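Local coordinates for centrosomal protein of 104 kDa (Homo sapiens, PDB 5LPH), which is required for cilium formation and for the structural integrity of the ciliary tip, and here contributes its TOG domain, a HEAT-repeat module associated with tubulin binding, at residues I164-Q177 with L202-G216. Sequence-based numbering, arbitrary orientation.
Sequences IQEMALFKEVKSLQ and LLARLLKDLGTGSSG
A168 and L206 meet in the tightly packed part of the contact, where helix segments 164-169 and 202-210 run side by side, their axes 26° from parallel and 11.0 Å apart at closest approach. The small methyl CB of A168 lets both branches of L206 close in, its CD2 at 3.8 Å. I164 and L202 touch through their CD1 methyls at about a right angle; I179 of helix 178-183 packs on A168, and L183 on L202 and L206, so this side is largely apolar.

Toward solvent the character changes. Q165 fits as a knob among L202, R205, L206 and D209: its CG lies 3.9 Å from CD2 of L206, and the extended chain beyond (chi2 178°) carries the amide past the leucine to the more exposed side. There NE of R205 gives OE1 of Q165 an almost straight hydrogen bond of 3.0 Å; OE1 lies in the guanidinium plane, whereas NE stands above the carbonyl plane of Q165. Glutamine suits this seam, greasy at its stem and polar at its end; an alanine here would probably open a gap beside L206 and leave NE of R205 without this acceptor.

Farther down, CD2 of L210 touches CD2 of L169, at 3.6 Å, and the methylenes of K174, a long chain that can shield a leucine while leading its ammonium outward. With D209, L169 and K174 form the looser, exposed side. At the solvent-facing loop end backbones meet: Q177 lies along S214 to G216, its CA making a CH...O contact with O of S215. G216, whose phi is 116°, lets the chains approach where a CB would crowd O of Q177. Near-parallel helices joined through the short helix 178-183 and sealed by a leucine-rich seam typify the alpha-solenoid stacking of HEAT repeats in TOG domains.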
ATOM      1  N   ILE A 164      -5.257   2.795   0.284  1.00 37.43           N
ATOM      2  CA  ILE A 164      -3.963   3.009  -0.378  1.00 38.42           C
ATOM      3  C   ILE A 164      -4.055   4.192  -1.352  1.00 41.10           C
ATOM      4  O   ILE A 164      -3.179   5.060  -1.380  1.00 42.09           O
ATOM      5  CB  ILE A 164      -3.477   1.732  -1.108  1.00 37.48           C
ATOM      6  CG1 ILE A 164      -3.174   0.627  -0.088  1.00 35.95           C
ATOM      7  CG2 ILE A 164      -2.231   2.019  -1.950  1.00 37.95           C
ATOM      8  CD1 ILE A 164      -2.863  -0.733  -0.679  1.00 35.50           C
ATOM      9  N   GLN A 165      -5.141   4.220  -2.119  1.00 44.62           N
ATOM     10  CA  GLN A 165      -5.456   5.324  -3.035  1.00 47.48           C
ATOM     11  C   GLN A 165      -5.632   6.655  -2.287  1.00 49.41           C
ATOM     12  O   GLN A 165      -5.121   7.688  -2.717  1.00 49.43           O
ATOM     13  CB  GLN A 165      -6.691   4.953  -3.853  1.00 49.15           C
ATOM     14  CG  GLN A 165      -6.785   5.493  -5.270  1.00 51.58           C
ATOM     15  CD  GLN A 165      -8.036   4.993  -5.979  1.00 52.78           C
ATOM     16  OE1 GLN A 165      -8.389   3.810  -5.882  1.00 57.20           O
ATOM     17  NE2 GLN A 165      -8.706   5.882  -6.702  1.00 54.36           N
ATOM     18  N   GLU A 166      -6.315   6.605  -1.144  1.00 50.25           N
ATOM     19  CA  GLU A 166      -6.507   7.764  -0.266  1.00 52.63           C
ATOM     20  C   GLU A 166      -5.174   8.329   0.253  1.00 52.92           C
ATOM     21  O   GLU A 166      -4.968   9.545   0.230  1.00 55.79           O
ATOM     22  CB  GLU A 166      -7.407   7.373   0.913  1.00 55.10           C
ATOM     23  CG  GLU A 166      -8.165   8.519   1.557  1.00 57.18           C
ATOM     24  CD  GLU A 166      -9.079   8.058   2.682  1.00 59.74           C
ATOM     25  OE1 GLU A 166      -9.638   6.933   2.601  1.00 62.90           O
ATOM     26  OE2 GLU A 166      -9.239   8.829   3.656  1.00 60.82           O
HETATM   27  N   MSE A 167      -4.276   7.454   0.710  1.00 52.89           N
HETATM   28  CA  MSE A 167      -2.960   7.878   1.216  1.00 55.28           C
HETATM   29  C   MSE A 167      -2.075   8.380   0.105  1.00 52.36           C
HETATM   30  O   MSE A 167      -1.393   9.387   0.277  1.00 52.53           O
HETATM   31  CB  MSE A 167      -2.165   6.782   1.937  1.00 59.10           C
HETATM   32  CG  MSE A 167      -2.557   6.377   3.345  1.00 64.29           C
HETATM   33 SE   MSE A 167      -0.961   5.449   4.080  1.00 74.33          SE
HETATM   34  CE  MSE A 167      -0.879   3.867   2.901  1.00 71.42           C
ATOM     35  N   ALA A 168      -2.082   7.701  -1.043  1.00 50.23           N
ATOM     36  CA  ALA A 168      -1.286   8.121  -2.204  1.00 51.10           C
ATOM     37  C   ALA A 168      -1.560   9.561  -2.666  1.00 53.09           C
ATOM     38  O   ALA A 168      -0.674  10.200  -3.248  1.00 54.87           O
ATOM     39  CB  ALA A 168      -1.483   7.155  -3.363  1.00 50.10           C
ATOM     40  N   LEU A 169      -2.778  10.052  -2.412  1.00 55.61           N
ATOM     41  CA  LEU A 169      -3.190  11.407  -2.791  1.00 59.55           C
ATOM     42  C   LEU A 169      -3.171  12.453  -1.651  1.00 61.07           C
ATOM     43  O   LEU A 169      -3.355  13.639  -1.927  1.00 62.16           O
ATOM     44  CB  LEU A 169      -4.571  11.351  -3.476  1.00 59.07           C
ATOM     45  CG  LEU A 169      -4.541  10.727  -4.891  1.00 60.20           C
ATOM     46  CD1 LEU A 169      -5.806   9.989  -5.342  1.00 59.98           C
ATOM     47  CD2 LEU A 169      -4.161  11.817  -5.883  1.00 62.65           C
ATOM     48  N   PHE A 170      -2.939  12.043  -0.400  1.00 64.16           N
ATOM     49  CA  PHE A 170      -2.638  13.004   0.678  1.00 69.35           C
ATOM     50  C   PHE A 170      -1.376  13.785   0.304  1.00 71.32           C
ATOM     51  O   PHE A 170      -0.367  13.196  -0.089  1.00 67.50           O
ATOM     52  CB  PHE A 170      -2.376  12.320   2.045  1.00 72.53           C
ATOM     53  CG  PHE A 170      -3.603  11.669   2.705  1.00 76.10           C
ATOM     54  CD1 PHE A 170      -4.944  12.050   2.454  1.00 77.27           C
ATOM     55  CD2 PHE A 170      -3.388  10.649   3.632  1.00 76.13           C
ATOM     56  CE1 PHE A 170      -6.001  11.398   3.102  1.00 76.96           C
ATOM     57  CE2 PHE A 170      -4.436   9.999   4.269  1.00 74.98           C
ATOM     58  CZ  PHE A 170      -5.743  10.376   4.008  1.00 76.42           C
ATOM     59  N   LYS A 171      -1.440  15.104   0.461  1.00 76.51           N
ATOM     60  CA  LYS A 171      -0.407  16.030  -0.036  1.00 82.08           C
ATOM     61  C   LYS A 171       1.015  15.640   0.402  1.00 80.74           C
ATOM     62  O   LYS A 171       1.930  15.518  -0.431  1.00 78.75           O
ATOM     63  CB  LYS A 171      -0.758  17.467   0.413  1.00 86.06           C
ATOM     64  CG  LYS A 171      -2.068  17.996  -0.171  1.00 91.85           C
ATOM     65  CD  LYS A 171      -2.299  19.458   0.171  1.00 95.09           C
ATOM     66  CE  LYS A 171      -3.584  19.970  -0.468  1.00 96.17           C
ATOM     67  NZ  LYS A 171      -3.825  21.407  -0.162  1.00 95.92           N
ATOM     68  N   GLU A 172       1.169  15.373   1.695  1.00 80.11           N
ATOM     69  CA  GLU A 172       2.477  15.051   2.274  1.00 79.02           C
ATOM     70  C   GLU A 172       3.048  13.727   1.757  1.00 72.66           C
ATOM     71  O   GLU A 172       4.259  13.605   1.558  1.00 74.49           O
ATOM     72  CB  GLU A 172       2.410  14.996   3.805  1.00 84.81           C
ATOM     73  CG  GLU A 172       1.837  16.210   4.507  1.00 89.75           C
ATOM     74  CD  GLU A 172       0.349  16.096   4.833  1.00 92.64           C
ATOM     75  OE1 GLU A 172      -0.409  15.472   4.053  1.00 93.74           O
ATOM     76  OE2 GLU A 172      -0.065  16.638   5.878  1.00 96.80           O
ATOM     77  N   VAL A 173       2.178  12.744   1.537  1.00 64.63           N
ATOM     78  CA  VAL A 173       2.596  11.423   1.053  1.00 60.15           C
ATOM     79  C   VAL A 173       2.856  11.428  -0.454  1.00 58.64           C
ATOM     80  O   VAL A 173       3.807  10.787  -0.918  1.00 54.98           O
ATOM     81  CB  VAL A 173       1.550  10.344   1.416  1.00 57.77           C
ATOM     82  CG1 VAL A 173       1.909   8.989   0.811  1.00 55.90           C
ATOM     83  CG2 VAL A 173       1.426  10.240   2.929  1.00 57.98           C
ATOM     84  N   LYS A 174       1.998  12.120  -1.207  1.00 60.12           N
ATOM     85  CA  LYS A 174       2.164  12.288  -2.660  1.00 63.56           C
ATOM     86  C   LYS A 174       3.542  12.853  -3.029  1.00 63.63           C
ATOM     87  O   LYS A 174       4.149  12.408  -4.000  1.00 62.66           O
ATOM     88  CB  LYS A 174       1.060  13.197  -3.233  1.00 65.93           C
ATOM     89  CG  LYS A 174       1.133  13.371  -4.745  1.00 68.65           C
ATOM     90  CD  LYS A 174       0.020  14.205  -5.358  1.00 70.80           C
ATOM     91  CE  LYS A 174       0.500  14.907  -6.618  1.00 72.68           C
ATOM     92  NZ  LYS A 174      -0.459  15.899  -7.166  1.00 73.31           N
ATOM     93  N   SER A 175       4.019  13.823  -2.248  1.00 64.94           N
ATOM     94  CA  SER A 175       5.344  14.440  -2.448  1.00 67.00           C
ATOM     95  C   SER A 175       6.529  13.473  -2.346  1.00 67.60           C
ATOM     96  O   SER A 175       7.555  13.692  -2.987  1.00 67.40           O
ATOM     97  CB  SER A 175       5.560  15.567  -1.433  1.00 69.03           C
ATOM     98  OG  SER A 175       4.454  16.454  -1.399  1.00 69.43           O
ATOM     99  N   LEU A 176       6.395  12.425  -1.535  1.00 67.56           N
ATOM    100  CA  LEU A 176       7.482  11.461  -1.304  1.00 67.72           C
ATOM    101  C   LEU A 176       7.692  10.443  -2.418  1.00 68.06           C
ATOM    102  O   LEU A 176       8.746   9.804  -2.460  1.00 67.56           O
ATOM    103  CB  LEU A 176       7.250  10.700   0.004  1.00 69.97           C
ATOM    104  CG  LEU A 176       7.241  11.544   1.280  1.00 71.77           C
ATOM    105  CD1 LEU A 176       6.572  10.787   2.416  1.00 73.42           C
ATOM    106  CD2 LEU A 176       8.657  11.950   1.659  1.00 72.09           C
ATOM    107  N   GLN A 177       6.687  10.262  -3.280  1.00 68.29           N
ATOM    108  CA  GLN A 177       6.758   9.328  -4.416  1.00 69.14           C
ATOM    109  C   GLN A 177       6.971   7.854  -4.034  1.00 67.62           C
ATOM    110  O   GLN A 177       7.473   7.058  -4.837  1.00 70.91           O
ATOM    111  CB  GLN A 177       7.842   9.763  -5.418  1.00 70.69           C
ATOM    112  CG  GLN A 177       7.744  11.207  -5.879  1.00 72.01           C
ATOM    113  CD  GLN A 177       8.800  11.569  -6.914  1.00 72.95           C
ATOM    114  OE1 GLN A 177       9.555  10.711  -7.384  1.00 71.84           O
ATOM    115  NE2 GLN A 177       8.860  12.850  -7.272  1.00 71.54           N
ATOM    116  N   LEU A 202      -4.960  -0.800  -8.916  1.00 39.35           N
ATOM    117  CA  LEU A 202      -4.385   0.366  -8.233  1.00 40.47           C
ATOM    118  C   LEU A 202      -3.407   1.139  -9.113  1.00 41.12           C
ATOM    119  O   LEU A 202      -3.408   2.369  -9.100  1.00 39.43           O
ATOM    120  CB  LEU A 202      -3.671  -0.045  -6.941  1.00 39.85           C
ATOM    121  CG  LEU A 202      -4.577  -0.336  -5.749  1.00 40.72           C
ATOM    122  CD1 LEU A 202      -3.831  -1.133  -4.686  1.00 40.97           C
ATOM    123  CD2 LEU A 202      -5.118   0.959  -5.168  1.00 41.57           C
ATOM    124  N   LEU A 203      -2.578   0.410  -9.863  1.00 42.19           N
ATOM    125  CA  LEU A 203      -1.633   1.013 -10.792  1.00 43.87           C
ATOM    126  C   LEU A 203      -2.366   1.851 -11.834  1.00 44.60           C
ATOM    127  O   LEU A 203      -2.075   3.037 -11.982  1.00 45.14           O
ATOM    128  CB  LEU A 203      -0.783  -0.061 -11.474  1.00 46.06           C
ATOM    129  CG  LEU A 203       0.209   0.374 -12.560  1.00 48.35           C
ATOM    130  CD1 LEU A 203       1.128   1.479 -12.077  1.00 49.82           C
ATOM    131  CD2 LEU A 203       1.028  -0.825 -12.997  1.00 48.84           C
ATOM    132  N   ALA A 204      -3.331   1.244 -12.524  1.00 43.47           N
ATOM    133  CA  ALA A 204      -4.108   1.952 -13.545  1.00 43.40           C
ATOM    134  C   ALA A 204      -4.832   3.184 -12.996  1.00 44.84           C
ATOM    135  O   ALA A 204      -4.793   4.246 -13.621  1.00 48.20           O
ATOM    136  CB  ALA A 204      -5.093   1.014 -14.233  1.00 43.16           C
ATOM    137  N   ARG A 205      -5.474   3.056 -11.836  1.00 45.11           N
ATOM    138  CA  ARG A 205      -6.242   4.179 -11.263  1.00 46.50           C
ATOM    139  C   ARG A 205      -5.348   5.326 -10.789  1.00 45.58           C
ATOM    140  O   ARG A 205      -5.672   6.485 -11.028  1.00 43.24           O
ATOM    141  CB  ARG A 205      -7.177   3.719 -10.129  1.00 48.16           C
ATOM    142  CG  ARG A 205      -8.393   2.928 -10.607  1.00 50.13           C
ATOM    143  CD  ARG A 205      -9.453   2.764  -9.517  1.00 51.48           C
ATOM    144  NE  ARG A 205      -8.951   2.078  -8.320  1.00 51.94           N
ATOM    145  CZ  ARG A 205      -8.782   0.757  -8.188  1.00 52.10           C
ATOM    146  NH1 ARG A 205      -9.067  -0.096  -9.178  1.00 51.85           N
ATOM    147  NH2 ARG A 205      -8.316   0.274  -7.039  1.00 52.44           N
ATOM    148  N   LEU A 206      -4.234   5.003 -10.134  1.00 46.87           N
ATOM    149  CA  LEU A 206      -3.310   6.034  -9.629  1.00 48.23           C
ATOM    150  C   LEU A 206      -2.420   6.650 -10.710  1.00 48.71           C
ATOM    151  O   LEU A 206      -2.071   7.827 -10.614  1.00 46.79           O
ATOM    152  CB  LEU A 206      -2.448   5.507  -8.480  1.00 48.69           C
ATOM    153  CG  LEU A 206      -3.164   5.459  -7.131  1.00 50.81           C
ATOM    154  CD1 LEU A 206      -2.349   4.641  -6.145  1.00 51.62           C
ATOM    155  CD2 LEU A 206      -3.430   6.858  -6.586  1.00 51.42           C
ATOM    156  N   LEU A 207      -2.068   5.864 -11.725  1.00 50.29           N
ATOM    157  CA  LEU A 207      -1.393   6.377 -12.923  1.00 52.86           C
ATOM    158  C   LEU A 207      -2.218   7.480 -13.597  1.00 54.50           C
ATOM    159  O   LEU A 207      -1.680   8.521 -13.946  1.00 55.83           O
ATOM    160  CB  LEU A 207      -1.117   5.229 -13.903  1.00 54.27           C
ATOM    161  CG  LEU A 207      -0.408   5.478 -15.233  1.00 56.38           C
ATOM    162  CD1 LEU A 207       0.935   6.159 -15.016  1.00 56.35           C
ATOM    163  CD2 LEU A 207      -0.233   4.141 -15.948  1.00 57.10           C
ATOM    164  N   LYS A 208      -3.520   7.249 -13.758  1.00 57.35           N
ATOM    165  CA  LYS A 208      -4.441   8.259 -14.308  1.00 60.44           C
ATOM    166  C   LYS A 208      -4.596   9.489 -13.404  1.00 61.42           C
ATOM    167  O   LYS A 208      -4.681  10.607 -13.902  1.00 65.52           O
ATOM    168  CB  LYS A 208      -5.813   7.646 -14.652  1.00 64.21           C
ATOM    169  CG  LYS A 208      -5.703   6.611 -15.764  1.00 69.17           C
ATOM    170  CD  LYS A 208      -6.949   5.753 -15.897  1.00 73.96           C
ATOM    171  CE  LYS A 208      -6.736   4.636 -16.911  1.00 77.16           C
ATOM    172  NZ  LYS A 208      -7.988   4.301 -17.646  1.00 79.10           N
ATOM    173  N   ASP A 209      -4.613   9.287 -12.087  1.00 62.21           N
ATOM    174  CA  ASP A 209      -4.759  10.394 -11.128  1.00 64.03           C
ATOM    175  C   ASP A 209      -3.471  11.210 -10.933  1.00 63.42           C
ATOM    176  O   ASP A 209      -3.536  12.428 -10.813  1.00 63.97           O
ATOM    177  CB  ASP A 209      -5.245   9.882  -9.757  1.00 67.54           C
ATOM    178  CG  ASP A 209      -6.612   9.193  -9.816  1.00 71.01           C
ATOM    179  OD1 ASP A 209      -7.415   9.467 -10.736  1.00 72.80           O
ATOM    180  OD2 ASP A 209      -6.878   8.353  -8.927  1.00 74.04           O
ATOM    181  N   LEU A 210      -2.319  10.536 -10.887  1.00 62.87           N
ATOM    182  CA  LEU A 210      -1.025  11.172 -10.575  1.00 62.32           C
ATOM    183  C   LEU A 210      -0.142  11.470 -11.788  1.00 65.06           C
ATOM    184  O   LEU A 210       0.673  12.393 -11.742  1.00 62.73           O
ATOM    185  CB  LEU A 210      -0.225  10.289  -9.617  1.00 61.41           C
ATOM    186  CG  LEU A 210      -0.821  10.017  -8.237  1.00 60.23           C
ATOM    187  CD1 LEU A 210       0.019   8.991  -7.494  1.00 59.75           C
ATOM    188  CD2 LEU A 210      -0.923  11.302  -7.434  1.00 60.65           C
ATOM    189  N   GLY A 211      -0.276  10.677 -12.852  1.00 69.48           N
ATOM    190  CA  GLY A 211       0.489  10.877 -14.079  1.00 70.62           C
ATOM    191  C   GLY A 211       1.946  10.489 -13.928  1.00 73.75           C
ATOM    192  O   GLY A 211       2.310   9.753 -13.012  1.00 72.91           O
ATOM    193  N   THR A 212       2.766  11.002 -14.843  1.00 76.38           N
ATOM    194  CA  THR A 212       4.200  10.717 -14.904  1.00 77.45           C
ATOM    195  C   THR A 212       4.990  11.980 -14.531  1.00 78.25           C
ATOM    196  O   THR A 212       4.492  13.096 -14.687  1.00 76.72           O
ATOM    197  CB  THR A 212       4.567  10.228 -16.326  1.00 77.62           C
ATOM    198  OG1 THR A 212       3.899   8.984 -16.592  1.00 79.50           O
ATOM    199  CG2 THR A 212       6.067  10.040 -16.501  1.00 78.21           C
ATOM    200  N   GLY A 213       6.207  11.795 -14.023  1.00 81.10           N
ATOM    201  CA  GLY A 213       7.122  12.905 -13.720  1.00 82.04           C
ATOM    202  C   GLY A 213       7.322  13.074 -12.227  1.00 82.80           C
ATOM    203  O   GLY A 213       8.130  12.361 -11.624  1.00 88.90           O
ATOM    204  N   SER A 214       6.568  14.000 -11.631  1.00 78.76           N
ATOM    205  CA  SER A 214       6.658  14.276 -10.187  1.00 77.97           C
ATOM    206  C   SER A 214       6.031  13.203  -9.284  1.00 76.67           C
ATOM    207  O   SER A 214       6.269  13.208  -8.078  1.00 77.38           O
ATOM    208  CB  SER A 214       6.052  15.637  -9.838  1.00 78.09           C
ATOM    209  OG  SER A 214       6.874  16.696 -10.277  1.00 79.23           O
ATOM    210  N   SER A 215       5.237  12.300  -9.860  1.00 70.97           N
ATOM    211  CA  SER A 215       4.495  11.288  -9.106  1.00 65.51           C
ATOM    212  C   SER A 215       5.349  10.161  -8.517  1.00 63.42           C
ATOM    213  O   SER A 215       5.083   9.708  -7.404  1.00 62.58           O
ATOM    214  CB  SER A 215       3.443  10.652 -10.012  1.00 64.47           C
ATOM    215  OG  SER A 215       4.058   9.878 -11.028  1.00 62.66           O
ATOM    216  N   GLY A 216       6.342   9.694  -9.278  1.00 58.85           N
ATOM    217  CA  GLY A 216       7.079   8.467  -8.956  1.00 54.55           C
ATOM    218  C   GLY A 216       6.879   7.397 -10.011  1.00 52.85           C
ATOM    219  O   GLY A 216       7.699   6.494 -10.131  1.00 49.69           O
TER